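Local coordinates for protein proteasome accessory factor B/C (PafBC) (Paenarthrobacter aurescens, PDB 6SJ9) that probably acts as a transcriptional regulator of the bacterial DNA damage response, with winged helix-turn-helix and WYL domains, at residues L12-N17 with E29-D34. Sequence-based numbering, arbitrary orientation.
Sequences LLALLN and EKVYHD. With K (potassium ion), chain C.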
ATOM      1  N   LEU A  12      -9.048  26.463  -3.682  1.00 48.61           N
ATOM      2  CA  LEU A  12     -10.065  25.475  -3.348  1.00 48.64           C
ATOM      3  C   LEU A  12     -10.334  25.455  -1.842  1.00 45.93           C
ATOM      4  O   LEU A  12     -11.491  25.424  -1.408  1.00 44.59           O
ATOM      5  CB  LEU A  12      -9.631  24.094  -3.862  1.00 43.02           C
ATOM      6  CG  LEU A  12     -10.370  22.854  -3.348  1.00 48.30           C
ATOM      7  CD1 LEU A  12     -11.840  22.895  -3.723  1.00 43.85           C
ATOM      8  CD2 LEU A  12      -9.703  21.533  -3.881  1.00 42.88           C
ATOM      9  N   LEU A  13      -9.289  25.530  -1.031  1.00 46.90           N
ATOM     10  CA  LEU A  13      -9.510  25.478   0.420  1.00 48.51           C
ATOM     11  C   LEU A  13     -10.190  26.739   0.934  1.00 47.48           C
ATOM     12  O   LEU A  13     -11.090  26.656   1.763  1.00 47.03           O
ATOM     13  CB  LEU A  13      -8.192  25.265   1.157  1.00 47.07           C
ATOM     14  CG  LEU A  13      -7.664  23.877   0.830  1.00 47.53           C
ATOM     15  CD1 LEU A  13      -6.293  23.702   1.384  1.00 49.17           C
ATOM     16  CD2 LEU A  13      -8.624  22.841   1.406  1.00 43.05           C
ATOM     17  N   ALA A  14      -9.817  27.905   0.407  1.00 48.69           N
ATOM     18  CA  ALA A  14     -10.432  29.157   0.844  1.00 47.99           C
ATOM     19  C   ALA A  14     -11.925  29.178   0.553  1.00 49.28           C
ATOM     20  O   ALA A  14     -12.726  29.680   1.356  1.00 50.98           O
ATOM     21  CB  ALA A  14      -9.745  30.338   0.141  1.00 49.09           C
ATOM     22  N   LEU A  15     -12.319  28.664  -0.612  1.00 49.25           N
ATOM     23  CA  LEU A  15     -13.732  28.672  -0.945  1.00 51.67           C
ATOM     24  C   LEU A  15     -14.497  27.604  -0.192  1.00 50.45           C
ATOM     25  O   LEU A  15     -15.677  27.808   0.137  1.00 51.78           O
ATOM     26  CB  LEU A  15     -13.890  28.468  -2.453  1.00 56.84           C
ATOM     27  CG  LEU A  15     -13.197  29.499  -3.332  1.00 58.28           C
ATOM     28  CD1 LEU A  15     -13.434  29.153  -4.781  1.00 62.01           C
ATOM     29  CD2 LEU A  15     -13.728  30.884  -2.995  1.00 60.92           C
ATOM     30  N   LEU A  16     -13.823  26.501   0.141  1.00 47.10           N
ATOM     31  CA  LEU A  16     -14.445  25.438   0.920  1.00 48.25           C
ATOM     32  C   LEU A  16     -14.682  25.903   2.344  1.00 52.63           C
ATOM     33  O   LEU A  16     -15.722  25.599   2.946  1.00 53.44           O
ATOM     34  CB  LEU A  16     -13.546  24.197   0.877  1.00 47.08           C
ATOM     35  CG  LEU A  16     -14.084  22.818   0.517  1.00 50.18           C
ATOM     36  CD1 LEU A  16     -15.142  22.803  -0.567  1.00 51.62           C
ATOM     37  CD2 LEU A  16     -12.944  21.878   0.136  1.00 46.16           C
ATOM     38  N   ASN A  17     -13.725  26.653   2.899  1.00 51.78           N
ATOM     39  CA  ASN A  17     -13.822  27.038   4.303  1.00 58.58           C
ATOM     40  C   ASN A  17     -15.010  27.949   4.557  1.00 65.19           C
ATOM     41  O   ASN A  17     -15.750  27.750   5.525  1.00 74.86           O
ATOM     42  CB  ASN A  17     -12.516  27.660   4.766  1.00 62.56           C
ATOM     43  CG  ASN A  17     -11.462  26.617   4.931  1.00 63.68           C
ATOM     44  OD1 ASN A  17     -11.782  25.468   5.236  1.00 64.36           O
ATOM     45  ND2 ASN A  17     -10.210  26.972   4.686  1.00 65.89           N
ATOM     46  N   GLU A  29      -6.157  38.881  -1.619  1.00101.00           N
ATOM     47  CA  GLU A  29      -5.184  38.982  -0.536  1.00102.91           C
ATOM     48  C   GLU A  29      -4.786  37.611  -0.011  1.00100.51           C
ATOM     49  O   GLU A  29      -3.599  37.354   0.235  1.00101.28           O
ATOM     50  CB  GLU A  29      -5.802  39.800   0.597  1.00107.75           C
ATOM     51  CG  GLU A  29      -6.215  41.216   0.209  1.00114.02           C
ATOM     52  CD  GLU A  29      -7.043  41.897   1.295  1.00116.94           C
ATOM     53  OE1 GLU A  29      -7.484  43.047   1.078  1.00119.13           O
ATOM     54  OE2 GLU A  29      -7.267  41.276   2.358  1.00116.29           O
ATOM     55  N   LYS A  30      -5.760  36.706   0.127  1.00 98.31           N
ATOM     56  CA  LYS A  30      -5.520  35.412   0.762  1.00 93.64           C
ATOM     57  C   LYS A  30      -4.773  34.441  -0.148  1.00 88.48           C
ATOM     58  O   LYS A  30      -3.919  33.679   0.324  1.00 87.77           O
ATOM     59  CB  LYS A  30      -6.837  34.783   1.205  1.00 95.36           C
ATOM     60  CG  LYS A  30      -7.454  35.404   2.427  1.00 97.69           C
ATOM     61  CD  LYS A  30      -8.724  34.660   2.787  1.00100.10           C
ATOM     62  CE  LYS A  30      -8.481  33.160   2.876  1.00 99.61           C
ATOM     63  NZ  LYS A  30      -9.717  32.437   3.284  1.00100.36           N
ATOM     64  N   VAL A  31      -5.085  34.441  -1.441  1.00 83.93           N
ATOM     65  CA  VAL A  31      -4.568  33.448  -2.367  1.00 81.98           C
ATOM     66  C   VAL A  31      -3.606  34.057  -3.374  1.00 84.61           C
ATOM     67  O   VAL A  31      -2.565  33.467  -3.675  1.00 84.63           O
ATOM     68  CB  VAL A  31      -5.732  32.734  -3.089  1.00 78.44           C
ATOM     69  CG1 VAL A  31      -5.222  31.558  -3.930  1.00 73.20           C
ATOM     70  CG2 VAL A  31      -6.782  32.281  -2.078  1.00 76.26           C
ATOM     71  N   TYR A  32      -3.945  35.232  -3.903  1.00 87.03           N
ATOM     72  CA  TYR A  32      -3.224  35.858  -5.002  1.00 91.44           C
ATOM     73  C   TYR A  32      -2.313  36.990  -4.534  1.00103.83           C
ATOM     74  O   TYR A  32      -2.177  38.011  -5.225  1.00105.47           O
ATOM     75  CB  TYR A  32      -4.214  36.368  -6.048  1.00 85.05           C
ATOM     76  CG  TYR A  32      -5.079  35.298  -6.692  1.00 79.12           C
ATOM     77  CD1 TYR A  32      -6.230  34.829  -6.067  1.00 74.93           C
ATOM     78  CD2 TYR A  32      -4.763  34.790  -7.946  1.00 75.82           C
ATOM     79  CE1 TYR A  32      -7.020  33.869  -6.659  1.00 71.82           C
ATOM     80  CE2 TYR A  32      -5.552  33.825  -8.544  1.00 74.57           C
ATOM     81  CZ  TYR A  32      -6.678  33.372  -7.899  1.00 71.50           C
ATOM     82  OH  TYR A  32      -7.458  32.425  -8.504  1.00 67.91           O
ATOM     83  N   HIS A  33      -1.726  36.851  -3.343  1.00112.28           N
ATOM     84  CA  HIS A  33      -0.740  37.827  -2.896  1.00123.88           C
ATOM     85  C   HIS A  33       0.454  37.851  -3.838  1.00132.09           C
ATOM     86  O   HIS A  33       1.071  38.904  -4.033  1.00135.58           O
ATOM     87  CB  HIS A  33      -0.290  37.529  -1.460  1.00127.47           C
ATOM     88  CG  HIS A  33      -0.097  36.068  -1.167  1.00129.28           C
ATOM     89  ND1 HIS A  33       0.683  35.242  -1.952  1.00129.43           N
ATOM     90  CD2 HIS A  33      -0.554  35.296  -0.151  1.00128.37           C
ATOM     91  CE1 HIS A  33       0.678  34.022  -1.446  1.00127.71           C
ATOM     92  NE2 HIS A  33      -0.063  34.028  -0.353  1.00127.17           N
ATOM     93  N   ASP A  34       0.782  36.700  -4.439  1.00136.60           N
ATOM     94  CA  ASP A  34       1.941  36.611  -5.323  1.00141.63           C
ATOM     95  C   ASP A  34       1.794  37.539  -6.525  1.00147.55           C
ATOM     96  O   ASP A  34       2.777  38.140  -6.974  1.00149.43           O
ATOM     97  CB  ASP A  34       2.111  35.158  -5.779  1.00141.94           C
ATOM     98  CG  ASP A  34       3.486  34.872  -6.354  1.00144.03           C
ATOM     99  OD1 ASP A  34       4.286  35.813  -6.529  1.00146.07           O
ATOM    100  OD2 ASP A  34       3.765  33.688  -6.640  1.00143.22           O
TER
HETATM  101  K     K C 701     -18.121  26.046   2.046  1.00 52.89           K
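A single methyl group, CB of Ala-14, makes nearly all of the approach from residues 12-17, meeting the adjacent side chains of Lys-30 and Val-31. The ammonium atom NZ of Lys-30 comes to 3.8 Å from Ala-14 CB, an approach of van der Waals type rather than a polar bond. The lysine gets there by a bend at chi3 (51°) in an otherwise extended chain, which lays its end beside the methyl. Next to it Val-31 offers one branch: CG2 stands 4.2 Å from Ala-14 CB, the apolar half of the contact. With chi1 at -172°, CG1 is anti to the backbone N, leaving CG2, beside that N, as the branch that reaches the methyl. The small alanine is consistent with the 7.9 Å between CA of Ala-14 and CA of Val-31. Beyond the contact, Val-31 also touches Asn-10, one turn before Ala-14 on helix 2-17, while Tyr-32 packs on Arg-7 and Leu-11 and hydrogen-bonds Asp-49. Two residues after Ala-14, Leu-16 O binds the potassium ion at 2.6 Å; the carbonyls of Thr-18, Ile-81, Lys-83 and Ser-85 complete the site. Two helices meeting at an alanine, joined by a short connection, are consistent with a winged helix-turn-helix domain.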